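Local coordinates for uncharacterized protein (Bacteroides uniformis, PDB 4Q53) that is of unknown function but adopts a cystatin-like, NTF2-clan fold in which a curved beta sheet wraps around helices, at residues V28-N34 and H101-K107; I9-K13 and V57-V62. One frame throughout, in Å; residues are numbered along the deposited sequence.

Contact 1 of 2, residues V28-N34 and H101-K107; sequences VDLIIQN and HQIRIDK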
loop_
_atom_site.group_PDB
_atom_site.type_symbol
_atom_site.label_atom_id
_atom_site.label_comp_id
_atom_site.label_asym_id
_atom_site.label_seq_id
_atom_site.Cartn_x
_atom_site.Cartn_y
_atom_site.Cartn_z
ATOM N N VAL A 28 -3.550 -10.051 -3.431
ATOM C CA VAL A 28 -2.897 -9.172 -2.479
ATOM C C VAL A 28 -3.358 -9.528 -1.087
ATOM O O VAL A 28 -4.559 -9.597 -0.821
ATOM C CB VAL A 28 -3.238 -7.695 -2.744
ATOM C CG1 VAL A 28 -2.495 -6.797 -1.776
ATOM C CG2 VAL A 28 -2.915 -7.320 -4.182
ATOM N N ASP A 29 -2.398 -9.737 -0.202
ATOM C CA ASP A 29 -2.702 -9.866 1.213
ATOM C C ASP A 29 -2.745 -8.489 1.845
ATOM O O ASP A 29 -1.762 -7.752 1.795
ATOM C CB ASP A 29 -1.660 -10.744 1.889
ATOM C CG ASP A 29 -1.709 -12.156 1.390
ATOM O OD1 ASP A 29 -2.826 -12.703 1.317
ATOM O OD2 ASP A 29 -0.648 -12.713 1.054
ATOM N N LEU A 30 -3.883 -8.163 2.440
ATOM C CA LEU A 30 -4.026 -6.918 3.171
ATOM C C LEU A 30 -4.117 -7.222 4.647
ATOM O O LEU A 30 -4.793 -8.174 5.043
ATOM C CB LEU A 30 -5.286 -6.174 2.712
ATOM C CG LEU A 30 -5.332 -5.863 1.218
ATOM C CD1 LEU A 30 -6.697 -5.323 0.833
ATOM C CD2 LEU A 30 -4.229 -4.890 0.839
ATOM N N ILE A 31 -3.418 -6.431 5.454
ATOM C CA ILE A 31 -3.573 -6.526 6.904
ATOM C C ILE A 31 -3.730 -5.100 7.391
ATOM O O ILE A 31 -2.759 -4.363 7.468
ATOM C CB ILE A 31 -2.391 -7.220 7.612
ATOM C CG1 ILE A 31 -2.053 -8.565 6.980
ATOM C CG2 ILE A 31 -2.736 -7.446 9.070
ATOM C CD1 ILE A 31 -1.003 -8.501 5.918
ATOM N N ILE A 32 -4.957 -4.705 7.707
ATOM C CA ILE A 32 -5.280 -3.327 8.008
ATOM C C ILE A 32 -5.877 -3.307 9.384
ATOM O O ILE A 32 -6.940 -3.878 9.595
ATOM C CB ILE A 32 -6.267 -2.746 6.987
ATOM C CG1 ILE A 32 -5.692 -2.854 5.566
ATOM C CG2 ILE A 32 -6.598 -1.324 7.335
ATOM C CD1 ILE A 32 -6.557 -2.294 4.495
ATOM N N GLN A 33 -5.219 -2.657 10.336
ATOM C CA GLN A 33 -5.679 -2.708 11.727
ATOM C C GLN A 33 -5.929 -4.140 12.188
ATOM O O GLN A 33 -6.943 -4.451 12.811
ATOM C CB GLN A 33 -6.942 -1.863 11.929
ATOM C CG GLN A 33 -6.690 -0.375 11.951
ATOM C CD GLN A 33 -5.509 -0.015 12.819
ATOM O OE1 GLN A 33 -4.399 0.159 12.317
ATOM N NE2 GLN A 33 -5.722 0.054 14.138
ATOM N N ASN A 34 -4.991 -5.011 11.857
ATOM C CA ASN A 34 -5.036 -6.410 12.269
ATOM C C ASN A 34 -6.152 -7.221 11.647
ATOM O O ASN A 34 -6.357 -8.357 12.039
ATOM C CB ASN A 34 -5.047 -6.571 13.796
ATOM C CG ASN A 34 -3.686 -6.324 14.417
ATOM O OD1 ASN A 34 -2.654 -6.509 13.790
ATOM N ND2 ASN A 34 -3.686 -5.903 15.654
ATOM N N HIS A 101 2.229 -7.445 -3.436
ATOM C CA HIS A 101 1.722 -8.722 -2.965
ATOM C C HIS A 101 1.156 -8.635 -1.535
ATOM O O HIS A 101 0.315 -9.445 -1.145
ATOM C CB HIS A 101 2.858 -9.740 -3.015
ATOM C CG HIS A 101 2.519 -11.060 -2.414
ATOM N ND1 HIS A 101 1.501 -11.859 -2.891
ATOM C CD2 HIS A 101 3.064 -11.725 -1.370
ATOM C CE1 HIS A 101 1.437 -12.962 -2.165
ATOM N NE2 HIS A 101 2.374 -12.905 -1.236
ATOM N N GLN A 102 1.625 -7.670 -0.751
ATOM C CA GLN A 102 1.124 -7.479 0.618
ATOM C C GLN A 102 1.166 -6.008 0.994
ATOM O O GLN A 102 2.155 -5.316 0.704
ATOM C CB GLN A 102 1.933 -8.310 1.636
ATOM C CG GLN A 102 1.454 -8.191 3.086
ATOM C CD GLN A 102 2.153 -9.169 4.017
ATOM O OE1 GLN A 102 2.717 -8.778 5.020
ATOM N NE2 GLN A 102 2.068 -10.455 3.705
ATOM N N ILE A 103 0.093 -5.548 1.640
ATOM C CA ILE A 103 0.042 -4.231 2.259
ATOM C C ILE A 103 -0.346 -4.426 3.712
ATOM O O ILE A 103 -1.394 -5.017 3.996
ATOM C CB ILE A 103 -1.004 -3.306 1.596
ATOM C CG1 ILE A 103 -0.725 -3.179 0.094
ATOM C CG2 ILE A 103 -1.049 -1.956 2.291
ATOM C CD1 ILE A 103 -1.723 -2.334 -0.659
ATOM N N ARG A 104 0.475 -3.909 4.614
ATOM C CA ARG A 104 0.172 -3.861 6.033
ATOM C C ARG A 104 0.022 -2.406 6.423
ATOM O O ARG A 104 0.865 -1.577 6.077
ATOM C CB ARG A 104 1.282 -4.517 6.855
ATOM C CG ARG A 104 1.012 -4.534 8.345
ATOM C CD ARG A 104 2.148 -5.153 9.183
ATOM N NE ARG A 104 2.045 -4.649 10.554
ATOM C CZ ARG A 104 2.758 -3.637 11.066
ATOM N NH1 ARG A 104 3.717 -3.021 10.367
ATOM N NH2 ARG A 104 2.521 -3.245 12.303
ATOM N N ILE A 105 -1.035 -2.106 7.169
ATOM C CA ILE A 105 -1.301 -0.756 7.645
ATOM C C ILE A 105 -1.642 -0.889 9.125
ATOM O O ILE A 105 -2.577 -1.598 9.497
ATOM C CB ILE A 105 -2.481 -0.110 6.888
ATOM C CG1 ILE A 105 -2.147 -0.004 5.398
ATOM C CG2 ILE A 105 -2.819 1.261 7.501
ATOM C CD1 ILE A 105 -3.253 0.566 4.544
ATOM N N ASP A 106 -0.871 -0.223 9.969
ATOM C CA ASP A 106 -1.054 -0.330 11.404
ATOM C C ASP A 106 -1.020 1.021 12.081
ATOM O O ASP A 106 -0.089 1.804 11.888
ATOM C CB ASP A 106 -0.045 -1.227 12.042
ATOM C CG ASP A 106 -0.532 -1.666 13.397
ATOM O OD1 ASP A 106 -1.488 -2.492 13.438
ATOM O OD2 ASP A 106 -0.056 -1.126 14.412
ATOM N N LYS A 107 -2.059 1.313 12.854
ATOM C CA LYS A 107 -2.180 2.612 13.477
ATOM C C LYS A 107 -1.107 2.806 14.516
ATOM O O LYS A 107 -0.836 1.914 15.294
ATOM C CB LYS A 107 -3.559 2.764 14.133
ATOM C CG LYS A 107 -3.897 4.184 14.553
ATOM C CD LYS A 107 -5.305 4.286 15.136
ATOM C CE LYS A 107 -5.596 5.704 15.606
ATOM N NZ LYS A 107 -4.634 6.171 16.657
HETATM O O HOH W 1 1.820 -11.954 1.389
HETATM O O HOH W 2 -2.740 0.070 15.936
HETATM O O HOH W 3 -2.441 -4.122 10.968
#

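Contact 2 of 2, residues I9-K13 and V57-V62; sequences IGAFK and VGSFNV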
loop_
_atom_site.group_PDB
_atom_site.type_symbol
_atom_site.label_atom_id
_atom_site.label_comp_id
_atom_site.label_asym_id
_atom_site.label_seq_id
_atom_site.Cartn_x
_atom_site.Cartn_y
_atom_site.Cartn_z
ATOM N N ILE A 9 4.172 5.044 -4.036
ATOM C CA ILE A 9 4.363 6.097 -3.061
ATOM C C ILE A 9 3.442 7.273 -3.391
ATOM O O ILE A 9 2.808 7.853 -2.504
ATOM C CB ILE A 9 5.843 6.522 -3.019
ATOM C CG1 ILE A 9 6.674 5.365 -2.465
ATOM C CG2 ILE A 9 6.041 7.773 -2.187
ATOM C CD1 ILE A 9 8.167 5.561 -2.619
ATOM N N GLY A 10 3.381 7.646 -4.666
ATOM C CA GLY A 10 2.529 8.745 -5.080
ATOM C C GLY A 10 1.060 8.459 -4.819
ATOM O O GLY A 10 0.308 9.345 -4.405
ATOM N N ALA A 11 0.641 7.226 -5.073
ATOM C CA ALA A 11 -0.741 6.841 -4.834
ATOM C C ALA A 11 -1.107 6.978 -3.365
ATOM O O ALA A 11 -2.200 7.437 -3.033
ATOM C CB ALA A 11 -0.981 5.427 -5.306
ATOM N N PHE A 12 -0.209 6.561 -2.473
ATOM C CA PHE A 12 -0.443 6.747 -1.050
ATOM C C PHE A 12 -0.437 8.217 -0.663
ATOM O O PHE A 12 -1.280 8.649 0.111
ATOM C CB PHE A 12 0.569 5.969 -0.211
ATOM C CG PHE A 12 0.146 4.557 0.080
ATOM C CD1 PHE A 12 0.480 3.540 -0.774
ATOM C CD2 PHE A 12 -0.606 4.263 1.206
ATOM C CE1 PHE A 12 0.077 2.244 -0.520
ATOM C CE2 PHE A 12 -1.029 2.961 1.460
ATOM C CZ PHE A 12 -0.679 1.954 0.605
ATOM N N LYS A 13 0.499 8.993 -1.207
ATOM C CA LYS A 13 0.555 10.431 -0.914
ATOM C C LYS A 13 -0.762 11.126 -1.261
ATOM O O LYS A 13 -1.194 12.069 -0.584
ATOM C CB LYS A 13 1.683 11.107 -1.697
ATOM C CG LYS A 13 3.061 10.859 -1.105
ATOM C CD LYS A 13 4.138 11.512 -1.959
ATOM C CE LYS A 13 5.513 11.427 -1.328
ATOM N NZ LYS A 13 5.674 12.339 -0.155
ATOM N N VAL A 57 -5.797 11.382 3.499
ATOM C CA VAL A 57 -4.353 11.443 3.602
ATOM C C VAL A 57 -3.818 12.873 3.561
ATOM O O VAL A 57 -4.169 13.660 2.673
ATOM C CB VAL A 57 -3.679 10.591 2.509
ATOM C CG1 VAL A 57 -2.165 10.773 2.555
ATOM C CG2 VAL A 57 -4.054 9.114 2.684
ATOM N N GLY A 58 -2.982 13.198 4.546
ATOM C CA GLY A 58 -2.219 14.430 4.567
ATOM C C GLY A 58 -0.810 14.284 4.029
ATOM O O GLY A 58 -0.318 15.175 3.345
ATOM N N SER A 59 -0.138 13.180 4.347
ATOM C CA SER A 59 1.216 12.960 3.860
ATOM C C SER A 59 1.557 11.484 3.916
ATOM O O SER A 59 0.954 10.714 4.684
ATOM C CB SER A 59 2.235 13.768 4.679
ATOM O OG SER A 59 2.341 13.302 6.020
ATOM N N PHE A 60 2.531 11.091 3.101
ATOM C CA PHE A 60 3.141 9.768 3.183
ATOM C C PHE A 60 4.628 9.966 2.993
ATOM O O PHE A 60 5.064 10.529 1.996
ATOM C CB PHE A 60 2.576 8.817 2.131
ATOM C CG PHE A 60 3.143 7.432 2.202
ATOM C CD1 PHE A 60 3.060 6.699 3.367
ATOM C CD2 PHE A 60 3.762 6.872 1.108
ATOM C CE1 PHE A 60 3.584 5.414 3.444
ATOM C CE2 PHE A 60 4.279 5.598 1.178
ATOM C CZ PHE A 60 4.195 4.873 2.355
ATOM N N ASN A 61 5.395 9.512 3.968
ATOM C CA ASN A 61 6.837 9.640 3.924
ATOM C C ASN A 61 7.490 8.298 4.142
ATOM O O ASN A 61 7.280 7.650 5.173
ATOM C CB ASN A 61 7.321 10.630 4.974
ATOM C CG ASN A 61 6.922 12.062 4.644
ATOM O OD1 ASN A 61 7.578 12.734 3.847
ATOM N ND2 ASN A 61 5.838 12.530 5.243
ATOM N N VAL A 62 8.304 7.908 3.176
ATOM C CA VAL A 62 9.021 6.646 3.205
ATOM C C VAL A 62 10.307 6.811 3.999
ATOM O O VAL A 62 10.974 7.836 3.894
ATOM C CB VAL A 62 9.324 6.185 1.777
ATOM C CG1 VAL A 62 10.169 4.921 1.745
ATOM C CG2 VAL A 62 8.021 5.963 1.013
HETATM O O HOH W 4 3.429 13.394 1.325
HETATM O O HOH W 5 0.839 14.179 0.302
#

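Contact 1 of 2, residues V28-N34 and H101-K107
Asp29 and Gln102 sit side by side on parallel strands, 28-32 and 101-107, whose axes run 4.5 Å apart at 11°. From Asp29 N to His101 O onward the backbone bonds alternate: Ile103 N reaches Asp29 O at 2.9 Å, Ile31 N returns to Ile103 O, Ile105 N takes Ile31 O, and Gln33 N closes on Ile105 O. CA-H...O contacts fall in between, as with Gln102 CA and Asp29 O at 3.1 Å. This is the parallel pairing within the mixed sheet of the cystatin-like fold, where the last strand joins one that hairpins into 35-40. On the helix-covered face, Leu30 lies alongside Ile103, with Leu30 CD2 3.7 Å from Ile103 CB, while Ile32 and Ile105 rest on Phe51 of helix 41-54. On the other face, Ile31 CD1 touches Gln102 CD at 3.7 Å. Gln102 NE2 and Asp29 OD2 share a water, while Asp29 OD1 is hydrogen-bonded to His38 ND1. With an alanine at Gln102 the water would probably lose its N-H donor and Ile31 CD1 part of its cover. In the conformer described, Gln33 bends at chi2 (-46°), so Gln33 OE1 takes Lys107 N at 2.7 Å on an in-plane lone pair, the bond distinctly bent.

Contact 2 of 2, residues I9-K13 and V57-V62
Phe60 slides its ring beneath CB of Phe12, which lies over the ring face 4.0 Å from the Phe60 centroid, a CH-pi contact. The two rings meet obliquely, planes 34° apart, and Phe12 runs on into the interior, where Phe52 of helix 41-54 meets it edge-to-face. Phe60 gets there because its CG is anti to the backbone N (chi1 -178°), carrying the ring from the strand to the helix. Beside it, Ile9 crosses Val62 at about a right angle, with Ile9 CD1 3.7 Å from Val62 CG2, and Ile9 CG2 reaches Phe60 CD2 at 4.1 Å. At the other end Val57 CG1 packs against backbone carbonyls, 3.4 Å from Phe12 O and 3.5 Å from Lys13 O. Segment 9-13 of helix 6-14 runs roughly antiparallel to segment 57-62, at 152°, and covers part of the sheet in this cystatin-like fold; Gly58 and Ser59, both facing Met79, form a classic beta bulge within 57-62. Lys13 reaches out extended, crosses the Phe60 side chain at about a right angle and turns only at its last torsion, where Lys13 NZ donates to Phe60 O at 2.9 Å. A water accepting from both Lys13 NZ and Phe60 N adds a second link. The contact therefore pairs apolar packing inside with a polar edge, where the lysine ammonium ties helix to strand and is likely to polarise the Phe60 carbonyl.

How the contacts relate
Contacts 1 and 2 lie on opposite sides of the chain's centre, their own centres about 16 Å apart, yet both reach the same mixed sheet. Their segments alternate along the chain: 9-13, then 28-34, then 57-62, then 101-107, so the two pairings interlock and neither can be drawn as a separate subdomain. Contact 1 pairs strand with strand, whereas contact 2 lays the N-terminal helix on strand 57-67. The two meet through packing of Ile103 CG2 against Phe12 CZ at 4.3 Å, and helix 41-54 touches both, through Phe51 on the side of contact 1 and Phe52 on that of contact 2. Together they bring both ends of the chain into one compact domain.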